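Local structure of branched-chain alpha-ketoacid decarboxylase (Lactococcus lactis, 2VBF) at residues I67-E72 against S76-G81; V97-A102 against E118-P123; H145-H150 against P182-L187. The protein probably decarboxylates branched-chain and aromatic alpha-keto acids to aldehydes, using thiamine diphosphate and magnesium as cofactors. All blocks are in the same frame, centred on the assembly; numbering follows the deposited sequence.

Contact 1. Residues I67-E72 against S76-G81; sequences IGNANE and SYMADG. With TPP (thiamine diphosphate), chain D.
N69 spends one of its amide hydrogens on a sulfur: ND2 makes a weak N-H...S hydrogen bond to M78 SD, 3.3 Å long with an angle of 155° at the hydrogen. The thioether bends at its last torsion (chi3 -65°), which brings the methyl round beside ND2, close to the plane of the amide, with CE 3.4 Å from ND2. N69 has stronger ties behind it: OD1 accepts from G45 N on the adjoining strand, and ND2 also donates to E461 OE1. The second link is a regular helical bond from S76 N to E72 O, four positions apart, 3.0 Å long, in the first turn of helix 72-86. N71 caps that turn, its OD1 taking N74 N, while S76 OG bonds to L73 O.

The E72 side chain leaves in the other direction. A bend at chi2 (88°) brings the carboxylate round to the aminopyrimidine of thiamine diphosphate, with OE2 2.7 Å from N1' and OE1 3.6 Å from the methyl CM2. With an alanine here, N1' would probably lose its carboxylate mate and a gap would open beside CM2. The diphosphate end of this cofactor is held by the second subunit. A glutamate facing N1' from a helix start just after a sheet strand is the hallmark of the pyrimidine-binding domain in thiamine diphosphate enzymes, where it serves cofactor activation.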
loop_
_atom_site.group_PDB
_atom_site.type_symbol
_atom_site.label_atom_id
_atom_site.label_comp_id
_atom_site.label_asym_id
_atom_site.label_seq_id
_atom_site.Cartn_x
_atom_site.Cartn_y
_atom_site.Cartn_z
ATOM N N ILE A 67 10.006 3.267 15.949
ATOM C CA ILE A 67 9.049 4.308 15.603
ATOM C C ILE A 67 7.961 3.665 14.746
ATOM O O ILE A 67 8.119 3.514 13.535
ATOM C CB ILE A 67 9.727 5.494 14.913
ATOM C CG1 ILE A 67 10.821 6.059 15.840
ATOM C CG2 ILE A 67 8.702 6.583 14.574
ATOM C CD1 ILE A 67 11.415 7.358 15.394
ATOM N N GLY A 68 6.864 3.285 15.395
ATOM C CA GLY A 68 5.807 2.519 14.729
ATOM C C GLY A 68 4.993 3.436 13.857
ATOM O O GLY A 68 4.682 4.554 14.264
ATOM N N ASN A 69 4.663 2.964 12.653
ATOM C CA ASN A 69 3.824 3.696 11.697
ATOM C C ASN A 69 2.362 3.229 11.752
ATOM O O ASN A 69 2.068 2.163 12.291
ATOM C CB ASN A 69 4.367 3.452 10.290
ATOM C CG ASN A 69 5.743 4.033 10.109
ATOM O OD1 ASN A 69 6.741 3.343 10.254
ATOM N ND2 ASN A 69 5.807 5.333 9.843
ATOM N N ALA A 70 1.457 4.026 11.165
ATOM C CA ALA A 70 0.054 3.631 11.046
ATOM C C ALA A 70 -0.088 2.471 10.044
ATOM O O ALA A 70 -0.796 1.493 10.328
ATOM C CB ALA A 70 -0.802 4.829 10.635
ATOM N N ASN A 71 0.575 2.571 8.887
ATOM C CA ASN A 71 0.597 1.483 7.913
ATOM C C ASN A 71 1.977 1.220 7.304
ATOM O O ASN A 71 2.911 2.032 7.431
ATOM C CB ASN A 71 -0.500 1.620 6.833
ATOM C CG ASN A 71 -0.288 2.770 5.865
ATOM O OD1 ASN A 71 0.828 3.088 5.448
ATOM N ND2 ASN A 71 -1.401 3.367 5.438
ATOM N N GLU A 72 2.088 0.079 6.636
ATOM C CA GLU A 72 3.372 -0.374 6.082
ATOM C C GLU A 72 3.852 0.391 4.855
ATOM O O GLU A 72 5.066 0.581 4.669
ATOM C CB GLU A 72 3.343 -1.869 5.778
ATOM C CG GLU A 72 3.251 -2.722 7.024
ATOM C CD GLU A 72 1.820 -2.985 7.496
ATOM O OE1 GLU A 72 0.852 -2.341 7.011
ATOM O OE2 GLU A 72 1.666 -3.859 8.374
ATOM N N SER A 76 7.517 2.246 4.679
ATOM C CA SER A 76 8.491 2.100 3.597
ATOM C C SER A 76 8.920 3.464 3.023
ATOM O O SER A 76 10.102 3.721 2.804
ATOM C CB SER A 76 7.936 1.164 2.514
ATOM O OG SER A 76 6.925 1.764 1.724
ATOM N N TYR A 77 7.951 4.355 2.845
ATOM C CA TYR A 77 8.223 5.719 2.422
ATOM C C TYR A 77 9.094 6.453 3.448
ATOM O O TYR A 77 10.013 7.204 3.096
ATOM C CB TYR A 77 6.910 6.479 2.252
ATOM C CG TYR A 77 6.020 6.109 1.070
ATOM C CD1 TYR A 77 6.526 5.522 -0.095
ATOM C CD2 TYR A 77 4.657 6.438 1.100
ATOM C CE1 TYR A 77 5.683 5.259 -1.197
ATOM C CE2 TYR A 77 3.824 6.173 0.028
ATOM C CZ TYR A 77 4.340 5.588 -1.113
ATOM O OH TYR A 77 3.494 5.343 -2.167
ATOM N N MET A 78 8.750 6.266 4.714
ATOM C CA MET A 78 9.466 6.927 5.805
ATOM C C MET A 78 10.914 6.476 5.878
ATOM O O MET A 78 11.806 7.309 6.030
ATOM C CB MET A 78 8.774 6.674 7.137
ATOM C CG MET A 78 9.278 7.574 8.270
ATOM S SD MET A 78 8.183 7.667 9.720
ATOM C CE MET A 78 6.749 8.451 8.998
ATOM N N ALA A 79 11.121 5.165 5.763
ATOM C CA ALA A 79 12.470 4.583 5.723
ATOM C C ALA A 79 13.296 5.128 4.545
ATOM O O ALA A 79 14.484 5.438 4.688
ATOM C CB ALA A 79 12.387 3.064 5.685
ATOM N N ASP A 80 12.657 5.287 3.388
ATOM C CA ASP A 80 13.299 5.877 2.220
ATOM C C ASP A 80 13.777 7.321 2.515
ATOM O O ASP A 80 14.947 7.632 2.326
ATOM C CB ASP A 80 12.333 5.789 1.023
ATOM C CG ASP A 80 12.905 6.322 -0.267
ATOM O OD1 ASP A 80 13.340 7.487 -0.314
ATOM O OD2 ASP A 80 12.826 5.578 -1.270
ATOM N N GLY A 81 12.891 8.192 3.005
ATOM C CA GLY A 81 13.293 9.534 3.416
ATOM C C GLY A 81 14.426 9.556 4.430
ATOM O O GLY A 81 15.366 10.339 4.320
HETATM N "N1'" TPP D . -0.331 -5.288 9.410
HETATM C "C2'" TPP D . -1.292 -5.730 8.527
HETATM C CM2 TPP D . -1.436 -5.065 7.195
HETATM N "N3'" TPP D . -2.088 -6.778 8.887
HETATM C "C4'" TPP D . -1.953 -7.390 10.121
HETATM N "N4'" TPP D . -2.743 -8.426 10.375
HETATM C "C5'" TPP D . -0.994 -6.932 11.036
HETATM C "C6'" TPP D . -0.186 -5.863 10.659
HETATM C "C7'" TPP D . -0.849 -7.579 12.417
HETATM N N3 TPP D . -2.002 -7.329 13.290
HETATM C C2 TPP D . -3.087 -8.181 13.479
HETATM S S1 TPP D . -4.234 -7.667 14.500
HETATM C C5 TPP D . -3.377 -6.323 14.760
HETATM C C4 TPP D . -2.168 -6.230 14.066
HETATM C CM4 TPP D . -1.191 -5.084 14.143
HETATM C C6 TPP D . -3.956 -5.338 15.739
HETATM C C7 TPP D . -5.288 -4.731 15.309
HETATM O O7 TPP D . -5.591 -3.776 16.312
HETATM P PA TPP D . -7.061 -3.137 16.485
HETATM O O1A TPP D . -7.553 -2.809 15.083
HETATM O O2A TPP D . -6.911 -1.914 17.356
HETATM O O3A TPP D . -7.956 -4.319 17.081
HETATM P PB TPP D . -8.276 -4.649 18.639
HETATM O O1B TPP D . -7.780 -6.046 18.859
HETATM O O2B TPP D . -9.762 -4.544 18.800
HETATM O O3B TPP D . -7.579 -3.619 19.486
#

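Contact 2. Residues V97-A102 against E118-P123; sequences VGELSA and EIVGSP. With TPP (thiamine diphosphate), chain D.
E99 and V120 meet with their side chains at about a right angle, the glutamate's extended chain running across the two valine methyls. E99 CG sits between its own N and carbonyl carbon (chi1 62°), which directs the carboxylate over the strand: OE1 comes 3.6 Å from V120 CG1, and CB lies 4.0 Å from CG2. E118 approaches from the strand side with a straight chain and brings its OE2 against the helix backbone, 3.4 Å from E99 CA and 3.9 Å from A102 CB. Helix and strand run nearly antiparallel, at 153° with axes 8.8 Å apart, as expected of the beta-alpha-beta crossover in which helix 97-111 links the parallel neighbours 89-94 and 116-122. The carboxylates do not touch and have other partners: E99 OE1 takes G96 N, E118 OE2 takes T93 OG1, and E99 OE2 lies very close to Y184 OH, probably hydrogen-bonded though doubtfully short. A water donates to E99 O at 2.8 Å and to E118 OE1, the latter also doubtfully short. At the start of the helix V97 looks the other way, its CG2 packed 3.4 Å from N3' of the thiamine diphosphate pyrimidine, while S101 OG donates to V97 O at 2.7 Å.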
loop_
_atom_site.group_PDB
_atom_site.type_symbol
_atom_site.label_atom_id
_atom_site.label_comp_id
_atom_site.label_asym_id
_atom_site.label_seq_id
_atom_site.Cartn_x
_atom_site.Cartn_y
_atom_site.Cartn_z
ATOM N N VAL A 97 1.160 -9.788 4.437
ATOM C CA VAL A 97 0.344 -8.562 4.475
ATOM C C VAL A 97 1.164 -7.282 4.728
ATOM O O VAL A 97 0.872 -6.229 4.159
ATOM C CB VAL A 97 -0.802 -8.661 5.508
ATOM C CG1 VAL A 97 -1.724 -9.815 5.186
ATOM C CG2 VAL A 97 -0.232 -8.792 6.935
ATOM N N GLY A 98 2.193 -7.367 5.562
ATOM C CA GLY A 98 3.050 -6.220 5.846
ATOM C C GLY A 98 3.973 -5.932 4.671
ATOM O O GLY A 98 3.993 -4.819 4.098
ATOM N N GLU A 99 4.733 -6.949 4.275
ATOM C CA GLU A 99 5.682 -6.772 3.186
ATOM C C GLU A 99 5.020 -6.370 1.865
ATOM O O GLU A 99 5.522 -5.479 1.172
ATOM C CB GLU A 99 6.564 -8.017 3.014
ATOM C CG GLU A 99 5.833 -9.280 2.648
ATOM C CD GLU A 99 6.767 -10.466 2.502
ATOM O OE1 GLU A 99 6.460 -11.526 3.098
ATOM O OE2 GLU A 99 7.786 -10.326 1.776
ATOM N N LEU A 100 3.907 -7.002 1.497
ATOM C CA LEU A 100 3.250 -6.622 0.238
ATOM C C LEU A 100 2.647 -5.220 0.284
ATOM O O LEU A 100 2.583 -4.553 -0.742
ATOM C CB LEU A 100 2.212 -7.658 -0.203
ATOM C CG LEU A 100 2.796 -9.014 -0.638
ATOM C CD1 LEU A 100 1.693 -9.916 -1.141
ATOM C CD2 LEU A 100 3.905 -8.868 -1.686
ATOM N N SER A 101 2.231 -4.767 1.459
ATOM C CA SER A 101 1.758 -3.373 1.595
ATOM C C SER A 101 2.900 -2.370 1.362
ATOM O O SER A 101 2.685 -1.259 0.884
ATOM C CB SER A 101 1.125 -3.144 2.963
ATOM O OG SER A 101 -0.082 -3.878 3.150
ATOM N N ALA A 102 4.120 -2.782 1.691
ATOM C CA ALA A 102 5.295 -1.918 1.655
ATOM C C ALA A 102 6.039 -1.963 0.301
ATOM O O ALA A 102 6.934 -1.148 0.059
ATOM C CB ALA A 102 6.260 -2.334 2.805
ATOM N N GLU A 118 14.598 -3.863 4.416
ATOM C CA GLU A 118 13.328 -4.351 4.937
ATOM C C GLU A 118 13.537 -5.681 5.628
ATOM O O GLU A 118 14.090 -6.594 5.045
ATOM C CB GLU A 118 12.265 -4.483 3.863
ATOM C CG GLU A 118 10.930 -4.948 4.467
ATOM C CD GLU A 118 9.771 -4.891 3.495
ATOM O OE1 GLU A 118 9.980 -4.535 2.306
ATOM O OE2 GLU A 118 8.653 -5.215 3.949
ATOM N N ILE A 119 13.091 -5.767 6.878
ATOM C CA ILE A 119 13.122 -6.999 7.651
ATOM C C ILE A 119 11.684 -7.481 7.737
ATOM O O ILE A 119 10.803 -6.722 8.147
ATOM C CB ILE A 119 13.653 -6.772 9.081
ATOM C CG1 ILE A 119 15.070 -6.174 9.054
ATOM C CG2 ILE A 119 13.591 -8.078 9.895
ATOM C CD1 ILE A 119 15.512 -5.564 10.376
ATOM N N VAL A 120 11.437 -8.721 7.324
ATOM C CA VAL A 120 10.099 -9.288 7.319
ATOM C C VAL A 120 10.047 -10.440 8.322
ATOM O O VAL A 120 10.756 -11.431 8.163
ATOM C CB VAL A 120 9.729 -9.817 5.924
ATOM C CG1 VAL A 120 8.270 -10.302 5.911
ATOM C CG2 VAL A 120 9.975 -8.752 4.870
ATOM N N GLY A 121 9.256 -10.274 9.379
ATOM C CA GLY A 121 9.028 -11.334 10.342
ATOM C C GLY A 121 8.139 -12.410 9.750
ATOM O O GLY A 121 7.093 -12.105 9.191
ATOM N N SER A 122 8.566 -13.667 9.853
ATOM C CA SER A 122 7.850 -14.781 9.237
ATOM C C SER A 122 7.531 -15.879 10.259
ATOM O O SER A 122 8.074 -15.881 11.375
ATOM C CB SER A 122 8.646 -15.345 8.041
ATOM O OG SER A 122 9.901 -15.850 8.448
ATOM N N PRO A 123 6.632 -16.795 9.896
ATOM C CA PRO A 123 6.290 -17.892 10.828
ATOM C C PRO A 123 7.504 -18.744 11.236
ATOM O O PRO A 123 8.534 -18.733 10.563
ATOM C CB PRO A 123 5.284 -18.720 10.042
ATOM C CG PRO A 123 4.751 -17.820 8.989
ATOM C CD PRO A 123 5.853 -16.877 8.644
HETATM N "N1'" TPP D . -0.331 -5.288 9.410
HETATM C "C2'" TPP D . -1.292 -5.730 8.527
HETATM C CM2 TPP D . -1.436 -5.065 7.195
HETATM N "N3'" TPP D . -2.088 -6.778 8.887
HETATM C "C4'" TPP D . -1.953 -7.390 10.121
HETATM N "N4'" TPP D . -2.743 -8.426 10.375
HETATM C "C5'" TPP D . -0.994 -6.932 11.036
HETATM C "C6'" TPP D . -0.186 -5.863 10.659
HETATM C "C7'" TPP D . -0.849 -7.579 12.417
HETATM N N3 TPP D . -2.002 -7.329 13.290
HETATM C C2 TPP D . -3.087 -8.181 13.479
HETATM S S1 TPP D . -4.234 -7.667 14.500
HETATM C C5 TPP D . -3.377 -6.323 14.760
HETATM C C4 TPP D . -2.168 -6.230 14.066
HETATM C CM4 TPP D . -1.191 -5.084 14.143
HETATM C C6 TPP D . -3.956 -5.338 15.739
HETATM C C7 TPP D . -5.288 -4.731 15.309
HETATM O O7 TPP D . -5.591 -3.776 16.312
HETATM P PA TPP D . -7.061 -3.137 16.485
HETATM O O1A TPP D . -7.553 -2.809 15.083
HETATM O O2A TPP D . -6.911 -1.914 17.356
HETATM O O3A TPP D . -7.956 -4.319 17.081
HETATM P PB TPP D . -8.276 -4.649 18.639
HETATM O O1B TPP D . -7.780 -6.046 18.859
HETATM O O2B TPP D . -9.762 -4.544 18.800
HETATM O O3B TPP D . -7.579 -3.619 19.486
HETATM O O HOH W 1 8.156 -4.765 0.724
#

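Contact 3. Residues H145-H150 against P182-L187; sequences HFMKMH and PVYINL
Y184 and H150 form the aromatic part of this contact. Their centroids are 4.5 Å apart and the planes are inclined at 43°, too oblique for either a stack or an edge-to-face pair. The tyrosine comes in by one flank: its CE1 sits over the centre of the imidazole face, 3.5 Å from H150 ND1. Sulfur and apolar contacts take the other flank of the phenol. M147 lays its CG 3.4 Å from Y184 CE2, with SD 3.8 Å from the same carbon, a Met-aromatic contact in which the sulfur is oblique to the ring. M147 CG stands anti to its backbone N (chi1 -174°), carrying the thioether obliquely across the CE2 side of the phenol. Both residues lie to the same side of the phenol plane, H150 by CE1 and M147 by CE2. Y184 reaches from strand 183-188 of the six-stranded parallel sheet in this alpha/beta domain to the short helix 145-149 packed on it. Hydrogen bonding fixes the imidazole: H150 ND1 donates to F146 O, one turn back, at 2.8 Å and 172°. The carbonyl oxygen lies in the ring plane, although the donor stands above the plane of the carbonyl. This bond sets the rotation of the ring and turns its face to the tyrosine. The phenol oxygen lies against the helix backbone, 3.5 Å from M147 CA, and its probable polar partner is E99 on helix 97-111.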
loop_
_atom_site.group_PDB
_atom_site.type_symbol
_atom_site.label_atom_id
_atom_site.label_comp_id
_atom_site.label_asym_id
_atom_site.label_seq_id
_atom_site.Cartn_x
_atom_site.Cartn_y
_atom_site.Cartn_z
ATOM N N HIS A 145 6.764 -17.368 -1.867
ATOM C CA HIS A 145 6.191 -16.536 -2.935
ATOM C C HIS A 145 6.576 -15.068 -2.768
ATOM O O HIS A 145 6.901 -14.384 -3.733
ATOM C CB HIS A 145 4.662 -16.524 -2.924
ATOM C CG HIS A 145 4.004 -17.821 -3.245
ATOM N ND1 HIS A 145 4.257 -18.534 -4.399
ATOM C CD2 HIS A 145 3.026 -18.491 -2.592
ATOM C CE1 HIS A 145 3.486 -19.609 -4.422
ATOM N NE2 HIS A 145 2.722 -19.599 -3.344
ATOM N N PHE A 146 6.477 -14.569 -1.538
ATOM C CA PHE A 146 6.549 -13.126 -1.320
ATOM C C PHE A 146 7.991 -12.648 -1.488
ATOM O O PHE A 146 8.218 -11.589 -2.057
ATOM C CB PHE A 146 5.870 -12.724 0.001
ATOM C CG PHE A 146 4.487 -13.336 0.166
ATOM C CD1 PHE A 146 3.583 -13.314 -0.887
ATOM C CD2 PHE A 146 4.102 -13.953 1.351
ATOM C CE1 PHE A 146 2.338 -13.899 -0.764
ATOM C CE2 PHE A 146 2.843 -14.535 1.468
ATOM C CZ PHE A 146 1.977 -14.514 0.410
ATOM N N MET A 147 8.967 -13.448 -1.070
ATOM C CA MET A 147 10.366 -13.113 -1.313
ATOM C C MET A 147 10.663 -13.111 -2.823
ATOM O O MET A 147 11.349 -12.212 -3.307
ATOM C CB MET A 147 11.332 -14.058 -0.581
ATOM C CG MET A 147 12.801 -13.635 -0.710
ATOM S SD MET A 147 13.887 -14.453 0.470
ATOM C CE MET A 147 13.974 -16.062 -0.282
ATOM N N LYS A 148 10.162 -14.108 -3.549
ATOM C CA LYS A 148 10.310 -14.142 -5.011
ATOM C C LYS A 148 9.769 -12.849 -5.650
ATOM O O LYS A 148 10.396 -12.265 -6.535
ATOM C CB LYS A 148 9.611 -15.352 -5.622
ATOM C CG LYS A 148 9.685 -15.340 -7.141
ATOM C CD LYS A 148 9.336 -16.638 -7.804
ATOM C CE LYS A 148 9.796 -16.612 -9.261
ATOM N NZ LYS A 148 9.157 -17.671 -10.094
ATOM N N MET A 149 8.610 -12.399 -5.179
ATOM C CA MET A 149 7.985 -11.170 -5.708
ATOM C C MET A 149 8.865 -9.932 -5.495
ATOM O O MET A 149 8.715 -8.943 -6.210
ATOM C CB MET A 149 6.588 -10.944 -5.115
ATOM C CG MET A 149 5.589 -12.012 -5.548
ATOM S SD MET A 149 4.122 -12.177 -4.522
ATOM C CE MET A 149 3.296 -10.626 -4.858
ATOM N N HIS A 150 9.792 -9.981 -4.536
ATOM C CA HIS A 150 10.694 -8.863 -4.305
ATOM C C HIS A 150 11.970 -8.881 -5.177
ATOM O O HIS A 150 12.791 -7.973 -5.088
ATOM C CB HIS A 150 11.103 -8.818 -2.835
ATOM C CG HIS A 150 10.051 -8.251 -1.932
ATOM N ND1 HIS A 150 8.962 -8.985 -1.507
ATOM C CD2 HIS A 150 9.906 -7.014 -1.397
ATOM C CE1 HIS A 150 8.207 -8.225 -0.731
ATOM N NE2 HIS A 150 8.749 -7.024 -0.657
ATOM N N PRO A 182 18.074 -1.178 -2.021
ATOM C CA PRO A 182 17.420 -1.903 -0.926
ATOM C C PRO A 182 17.727 -3.398 -0.889
ATOM O O PRO A 182 17.958 -4.033 -1.918
ATOM C CB PRO A 182 15.920 -1.649 -1.143
ATOM C CG PRO A 182 15.797 -1.070 -2.483
ATOM C CD PRO A 182 17.113 -0.550 -2.932
ATOM N N VAL A 183 17.714 -3.939 0.322
ATOM C CA VAL A 183 17.844 -5.366 0.527
ATOM C C VAL A 183 16.754 -5.834 1.475
ATOM O O VAL A 183 16.062 -5.025 2.106
ATOM C CB VAL A 183 19.230 -5.745 1.056
ATOM C CG1 VAL A 183 20.297 -5.293 0.052
ATOM C CG2 VAL A 183 19.469 -5.136 2.444
ATOM N N TYR A 184 16.631 -7.149 1.574
ATOM C CA TYR A 184 15.458 -7.809 2.156
ATOM C C TYR A 184 15.907 -9.004 3.000
ATOM O O TYR A 184 16.661 -9.854 2.529
ATOM C CB TYR A 184 14.565 -8.230 0.999
ATOM C CG TYR A 184 13.340 -9.086 1.284
ATOM C CD1 TYR A 184 12.058 -8.545 1.163
ATOM C CD2 TYR A 184 13.443 -10.449 1.548
ATOM C CE1 TYR A 184 10.923 -9.336 1.346
ATOM C CE2 TYR A 184 12.314 -11.243 1.721
ATOM C CZ TYR A 184 11.058 -10.678 1.635
ATOM O OH TYR A 184 9.929 -11.455 1.793
ATOM N N ILE A 185 15.420 -9.053 4.239
ATOM C CA ILE A 185 15.770 -10.087 5.210
ATOM C C ILE A 185 14.487 -10.657 5.774
ATOM O O ILE A 185 13.733 -9.941 6.424
ATOM C CB ILE A 185 16.644 -9.519 6.358
ATOM C CG1 ILE A 185 17.960 -8.951 5.800
ATOM C CG2 ILE A 185 16.892 -10.576 7.430
ATOM C CD1 ILE A 185 18.799 -8.183 6.821
ATOM N N ASN A 186 14.223 -11.929 5.476
ATOM C CA ASN A 186 13.085 -12.650 6.033
ATOM C C ASN A 186 13.601 -13.356 7.286
ATOM O O ASN A 186 14.524 -14.167 7.212
ATOM C CB ASN A 186 12.469 -13.592 4.981
ATOM C CG ASN A 186 11.397 -14.517 5.538
ATOM O OD1 ASN A 186 10.325 -14.702 4.927
ATOM N ND2 ASN A 186 11.686 -15.140 6.660
ATOM N N LEU A 187 12.999 -13.018 8.432
ATOM C CA LEU A 187 13.446 -13.468 9.749
ATOM C C LEU A 187 12.365 -14.295 10.460
ATOM O O LEU A 187 11.426 -13.733 11.044
ATOM C CB LEU A 187 13.773 -12.243 10.598
ATOM C CG LEU A 187 14.259 -12.433 12.042
ATOM C CD1 LEU A 187 15.607 -13.111 12.041
ATOM C CD2 LEU A 187 14.364 -11.095 12.733
#

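In the fold
The three contacts follow one another along the chain and all reach the same parallel sheet. Contact 1 sits at its outermost strand 65-68, while contacts 2 and 3 use the neighbouring strands 116-122 and 183-188. Centres of contacts 1 and 2 are 13 Å apart, and they touch where E72 packs on G98 and S101, so the starts of helices 72-86 and 97-111 together present E72 and V97 to one cofactor pyrimidine. Contact 3 lies 8 Å from contact 2, probably bonded through E99 with Y184 and S122 with N186, but about 17 Å from contact 1, centre to centre. All three touch the second subunit, which places this cofactor-binding sheet domain at the dimer interface.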